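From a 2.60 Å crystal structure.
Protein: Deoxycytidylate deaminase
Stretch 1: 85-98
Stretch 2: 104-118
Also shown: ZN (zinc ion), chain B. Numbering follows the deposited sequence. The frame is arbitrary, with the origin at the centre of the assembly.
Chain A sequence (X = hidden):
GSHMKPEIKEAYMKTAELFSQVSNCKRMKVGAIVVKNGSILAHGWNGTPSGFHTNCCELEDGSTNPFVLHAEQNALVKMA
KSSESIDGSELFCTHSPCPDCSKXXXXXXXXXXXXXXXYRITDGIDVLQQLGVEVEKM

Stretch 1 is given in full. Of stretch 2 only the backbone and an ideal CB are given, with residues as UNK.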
# COMPACT_ATOMS: atom_id res chain seq x y z
N SER A 85 4.68 4.13 4.47
CA SER A 85 5.51 5.33 4.36
C SER A 85 6.41 5.56 5.57
O SER A 85 6.04 5.24 6.70
CB SER A 85 4.65 6.56 4.11
OG SER A 85 5.46 7.72 4.09
N ILE A 86 7.58 6.13 5.34
CA ILE A 86 8.50 6.44 6.42
C ILE A 86 8.17 7.81 7.03
O ILE A 86 8.59 8.14 8.15
CB ILE A 86 9.98 6.36 5.95
CG1 ILE A 86 10.92 6.28 7.16
CG2 ILE A 86 10.33 7.52 5.05
CD1 ILE A 86 12.36 6.23 6.81
N ASP A 87 7.41 8.61 6.28
CA ASP A 87 7.01 9.94 6.70
C ASP A 87 6.21 9.93 7.99
O ASP A 87 5.23 9.19 8.10
CB ASP A 87 6.18 10.57 5.59
CG ASP A 87 6.19 12.10 5.62
OD1 ASP A 87 6.90 12.68 6.47
OD2 ASP A 87 5.51 12.71 4.78
N GLY A 88 6.62 10.73 8.97
CA GLY A 88 5.93 10.82 10.25
C GLY A 88 6.34 9.76 11.26
O GLY A 88 5.84 9.73 12.38
N SER A 89 7.25 8.89 10.88
CA SER A 89 7.74 7.87 11.79
C SER A 89 8.82 8.44 12.70
O SER A 89 9.23 9.60 12.56
CB SER A 89 8.33 6.71 11.01
OG SER A 89 9.54 7.11 10.39
N GLU A 90 9.28 7.61 13.62
CA GLU A 90 10.40 7.95 14.48
C GLU A 90 11.50 6.91 14.37
O GLU A 90 11.24 5.73 14.20
CB GLU A 90 9.96 8.03 15.92
CG GLU A 90 8.54 8.53 16.04
CD GLU A 90 8.27 9.14 17.38
OE1 GLU A 90 7.93 8.38 18.31
OE2 GLU A 90 8.43 10.36 17.49
N LEU A 91 12.73 7.37 14.49
CA LEU A 91 13.87 6.49 14.42
C LEU A 91 14.48 6.26 15.81
O LEU A 91 14.87 7.22 16.46
CB LEU A 91 14.89 7.14 13.52
CG LEU A 91 16.13 6.31 13.24
CD1 LEU A 91 15.71 5.01 12.57
CD2 LEU A 91 17.05 7.12 12.36
N PHE A 92 14.54 5.02 16.27
CA PHE A 92 15.36 4.70 17.45
C PHE A 92 16.67 4.10 16.99
O PHE A 92 16.71 3.03 16.40
CB PHE A 92 14.68 3.71 18.38
CG PHE A 92 13.49 4.26 19.07
CD1 PHE A 92 13.57 4.66 20.39
CD2 PHE A 92 12.29 4.40 18.41
CE1 PHE A 92 12.46 5.17 21.03
CE2 PHE A 92 11.19 4.92 19.05
CZ PHE A 92 11.28 5.30 20.35
N CYS A 93 17.76 4.79 17.27
CA CYS A 93 19.05 4.26 16.91
C CYS A 93 19.95 4.12 18.17
O CYS A 93 19.80 4.87 19.13
CB CYS A 93 19.68 5.14 15.83
SG CYS A 93 21.05 4.34 14.94
N THR A 94 20.84 3.14 18.18
CA THR A 94 21.83 3.06 19.25
C THR A 94 22.78 4.24 19.22
O THR A 94 23.27 4.68 20.24
CB THR A 94 22.67 1.76 19.20
OG1 THR A 94 23.25 1.60 17.90
CG2 THR A 94 21.81 0.55 19.51
N HIS A 95 23.04 4.77 18.03
CA HIS A 95 23.96 5.88 17.90
C HIS A 95 23.37 7.09 17.22
O HIS A 95 22.49 6.95 16.38
CB HIS A 95 25.22 5.45 17.17
CG HIS A 95 26.03 4.45 17.91
ND1 HIS A 95 25.62 3.14 18.08
CD2 HIS A 95 27.20 4.57 18.57
CE1 HIS A 95 26.53 2.49 18.79
NE2 HIS A 95 27.50 3.33 19.09
N SER A 96 23.84 8.26 17.62
CA SER A 96 23.66 9.50 16.89
C SER A 96 24.05 9.23 15.43
O SER A 96 25.01 8.50 15.19
CB SER A 96 24.54 10.60 17.53
OG SER A 96 25.10 11.51 16.59
N PRO A 97 23.28 9.73 14.46
CA PRO A 97 23.61 9.45 13.06
C PRO A 97 24.65 10.38 12.43
O PRO A 97 24.77 11.54 12.80
CB PRO A 97 22.27 9.60 12.33
CG PRO A 97 21.49 10.48 13.19
CD PRO A 97 21.89 10.19 14.60
N CYS A 98 25.38 9.83 11.46
CA CYS A 98 26.38 10.58 10.70
C CYS A 98 25.69 11.63 9.84
O CYS A 98 24.47 11.63 9.73
CB CYS A 98 27.20 9.61 9.83
SG CYS A 98 26.40 9.01 8.31
N UNK A 104 19.23 12.17 4.94
CA UNK A 104 18.23 11.28 4.37
C UNK A 104 17.05 11.13 5.30
O UNK A 104 15.89 11.14 4.87
CB UNK A 104 18.84 9.91 4.07
N UNK A 105 17.38 11.00 6.58
CA UNK A 105 16.40 10.99 7.64
C UNK A 105 15.51 12.24 7.57
O UNK A 105 14.28 12.14 7.66
CB UNK A 105 17.10 10.90 9.00
N UNK A 106 16.11 13.41 7.37
CA UNK A 106 15.32 14.65 7.33
C UNK A 106 14.44 14.72 6.09
O UNK A 106 13.27 15.10 6.15
CB UNK A 106 16.24 15.87 7.37
N UNK A 107 15.03 14.36 4.96
CA UNK A 107 14.31 14.36 3.70
C UNK A 107 13.20 13.29 3.69
O UNK A 107 12.22 13.40 2.95
CB UNK A 107 15.28 14.13 2.54
N UNK A 108 13.35 12.27 4.53
CA UNK A 108 12.38 11.17 4.59
C UNK A 108 11.14 11.52 5.39
O UNK A 108 10.17 10.77 5.41
CB UNK A 108 13.04 9.93 5.19
N UNK A 109 11.17 12.66 6.07
CA UNK A 109 10.07 13.08 6.90
C UNK A 109 10.05 12.38 8.24
O UNK A 109 9.00 12.26 8.88
CB UNK A 109 8.75 12.84 6.17
N UNK A 110 11.20 11.87 8.66
CA UNK A 110 11.33 11.29 9.99
C UNK A 110 11.07 12.40 11.00
O UNK A 110 11.68 13.46 10.94
CB UNK A 110 12.71 10.66 10.20
N UNK A 111 10.12 12.17 11.89
CA UNK A 111 9.64 13.18 12.81
C UNK A 111 10.68 13.47 13.89
O UNK A 111 11.01 14.62 14.18
CB UNK A 111 8.32 12.74 13.44
N UNK A 112 11.21 12.40 14.48
CA UNK A 112 12.16 12.53 15.56
C UNK A 112 13.13 11.34 15.59
O UNK A 112 12.77 10.23 15.24
CB UNK A 112 11.42 12.65 16.89
N UNK A 113 14.36 11.60 16.01
CA UNK A 113 15.34 10.56 16.26
C UNK A 113 15.71 10.44 17.76
O UNK A 113 16.08 11.41 18.40
CB UNK A 113 16.60 10.84 15.43
N UNK A 114 15.57 9.23 18.32
CA UNK A 114 16.06 8.89 19.65
C UNK A 114 17.38 8.13 19.52
O UNK A 114 17.45 7.14 18.78
CB UNK A 114 15.03 8.06 20.42
N UNK A 115 18.42 8.57 20.21
CA UNK A 115 19.69 7.81 20.26
C UNK A 115 20.19 7.54 21.67
O UNK A 115 19.88 8.27 22.61
CB UNK A 115 20.78 8.57 19.49
N UNK A 116 20.87 6.41 21.85
CA UNK A 116 21.49 6.11 23.13
C UNK A 116 22.90 6.67 23.27
O UNK A 116 23.27 7.15 24.34
CB UNK A 116 21.52 4.59 23.34
N UNK A 117 23.69 6.57 22.22
CA UNK A 117 25.10 6.94 22.27
C UNK A 117 25.50 8.04 21.32
O UNK A 117 25.21 7.98 20.14
CB UNK A 117 25.96 5.71 21.98
N UNK A 118 26.19 9.05 21.84
CA UNK A 118 26.64 10.13 21.00
C UNK A 118 27.66 9.62 20.00
O UNK A 118 28.60 8.93 20.37
CB UNK A 118 27.23 11.26 21.84
ZN ZN B . 25.40 7.19 8.99

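Positions 104, 106 and 107 lie in a helix, and the ideal CB of each has nothing of stretch 1 within 5.5 Å; the contact sets no preference, and the deposited residues are Met104, Ala106 and Gln107. At 105, CA-to-CB points sideways and the ideal CB is 5.1 Å from Leu91 CD2. A branched or long apolar chain could close that gap; the residue is Ile105, whose CD1 lies 3.7 Å from Leu91 CD2 and 4.0 Å from Pro97 CB.

At 108 the ideal CB already sits 3.6 Å from Ile86 CG2, so a small residue suits. Ala108 makes this contact with its CB alone. Position 109 has phi 79°, and an ideal CB would stand 1.9 Å from Asp87 OD1, a clash. Both facts favour glycine: Gly109 ends the helix in a Schellman motif, and its O accepts a hydrogen bond from Gly88 N (2.8 Å).

At 110 CA-to-CB points away, yet Leu91 CB is 5.3 Å from the ideal CB, so a medium apolar chain could reach back. Val110 does: CG1 lies 4.2 Å from Leu91 CB and CG2 4.1 Å from Ile86 CD1. At 111 the CB points toward stretch 1, with Glu90 OE2 4.7 Å away and Gly88 O 4.0 Å; a basic or polar chain would suit. Lys111 forms a long salt bridge, NZ to Glu90 OE2 4.0 Å, while its N donates to Ser89 O (2.8 Å).

From 112 the chain runs parallel to strand 90-93. The CB at 112 is on the Glu90 and Phe92 face, 3.8 Å from Glu90 OE2, which would admit a basic or polar chain; Lys112 is found, but its end leads away. Position 113 shares the Leu91 face, calling for a β-branched or other apolar residue: Val113 CG2 is 4.0 Å from Leu91 CB.

At 114 the ideal CB is 3.7 Å from Phe92 CD1, inviting a flat or apolar side chain. Tyr114 stacks offset on Phe92, centroids 4.4 Å apart and planes at 3°. Its backbone bonds both ways, N to Leu91 O and O to Cys93 N, each 2.8 Å.

At 115 the ideal CB is 3.6 Å from Ser96 N; an aromatic could cover Ser96, and Tyr115 does, with Ser96 CB 4.2 Å from its ring centroid. Position 116 points sideways, permitting a long chain; the end of Arg116 leads away. At 117 the CB nears His95 CD2 (3.8 Å), where many polar or small residues fit; Asn117 CB packs over the His95 ring. Position 118 points away, leaving the choice open: Glu118, poorly ordered.

Stretch 2 (104-118) MIAQAGVKKVYYRNE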
# COMPACT_ATOMS: atom_id res chain seq x y z
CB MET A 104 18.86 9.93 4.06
CG MET A 104 19.91 10.00 2.97
SD MET A 104 20.21 8.40 2.19
CE MET A 104 21.41 7.70 3.31
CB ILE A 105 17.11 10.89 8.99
CG1 ILE A 105 17.86 9.56 9.08
CG2 ILE A 105 16.15 11.01 10.15
CD1 ILE A 105 18.91 9.52 10.16
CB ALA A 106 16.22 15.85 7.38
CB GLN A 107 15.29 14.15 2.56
CG GLN A 107 14.76 14.57 1.20
CD GLN A 107 14.68 16.08 1.03
OE1 GLN A 107 13.87 16.75 1.67
NE2 GLN A 107 15.52 16.62 0.15
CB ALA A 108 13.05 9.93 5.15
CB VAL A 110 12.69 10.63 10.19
CG1 VAL A 110 12.95 10.31 11.64
CG2 VAL A 110 12.76 9.36 9.36
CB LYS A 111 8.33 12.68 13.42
CG LYS A 111 7.70 13.59 14.44
CD LYS A 111 6.33 13.08 14.84
CE LYS A 111 6.38 11.63 15.34
NZ LYS A 111 5.02 11.03 15.56
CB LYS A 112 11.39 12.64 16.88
CG LYS A 112 12.25 12.57 18.12
CD LYS A 112 11.36 12.54 19.34
CE LYS A 112 12.12 12.87 20.61
NZ LYS A 112 11.19 12.71 21.75
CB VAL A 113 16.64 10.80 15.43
CG1 VAL A 113 17.69 9.73 15.75
CG2 VAL A 113 16.34 10.84 13.93
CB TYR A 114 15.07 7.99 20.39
CG TYR A 114 13.69 8.56 20.64
CD1 TYR A 114 13.36 9.09 21.88
CD2 TYR A 114 12.71 8.53 19.66
CE1 TYR A 114 12.09 9.60 22.12
CE2 TYR A 114 11.43 9.05 19.89
CZ TYR A 114 11.13 9.57 21.12
OH TYR A 114 9.87 10.08 21.36
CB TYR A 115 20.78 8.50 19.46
CG TYR A 115 21.26 9.79 20.08
CD1 TYR A 115 22.38 9.81 20.90
CD2 TYR A 115 20.62 10.99 19.81
CE1 TYR A 115 22.83 10.98 21.46
CE2 TYR A 115 21.06 12.17 20.38
CZ TYR A 115 22.18 12.16 21.20
OH TYR A 115 22.64 13.34 21.77
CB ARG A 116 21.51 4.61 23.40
CG ARG A 116 21.91 4.27 24.81
CD ARG A 116 21.03 3.19 25.38
NE ARG A 116 19.91 3.74 26.14
CZ ARG A 116 18.88 3.03 26.56
NH1 ARG A 116 18.82 1.74 26.30
NH2 ARG A 116 17.91 3.61 27.24
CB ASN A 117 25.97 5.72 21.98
CG ASN A 117 25.83 4.65 23.02
OD1 ASN A 117 25.20 3.62 22.78
ND2 ASN A 117 26.40 4.89 24.18
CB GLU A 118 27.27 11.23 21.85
CG GLU A 118 27.04 12.62 21.33
CD GLU A 118 27.20 13.67 22.41
OE1 GLU A 118 28.22 14.39 22.38
OE2 GLU A 118 26.32 13.76 23.28
O HOH W 1 25.03 6.67 11.35
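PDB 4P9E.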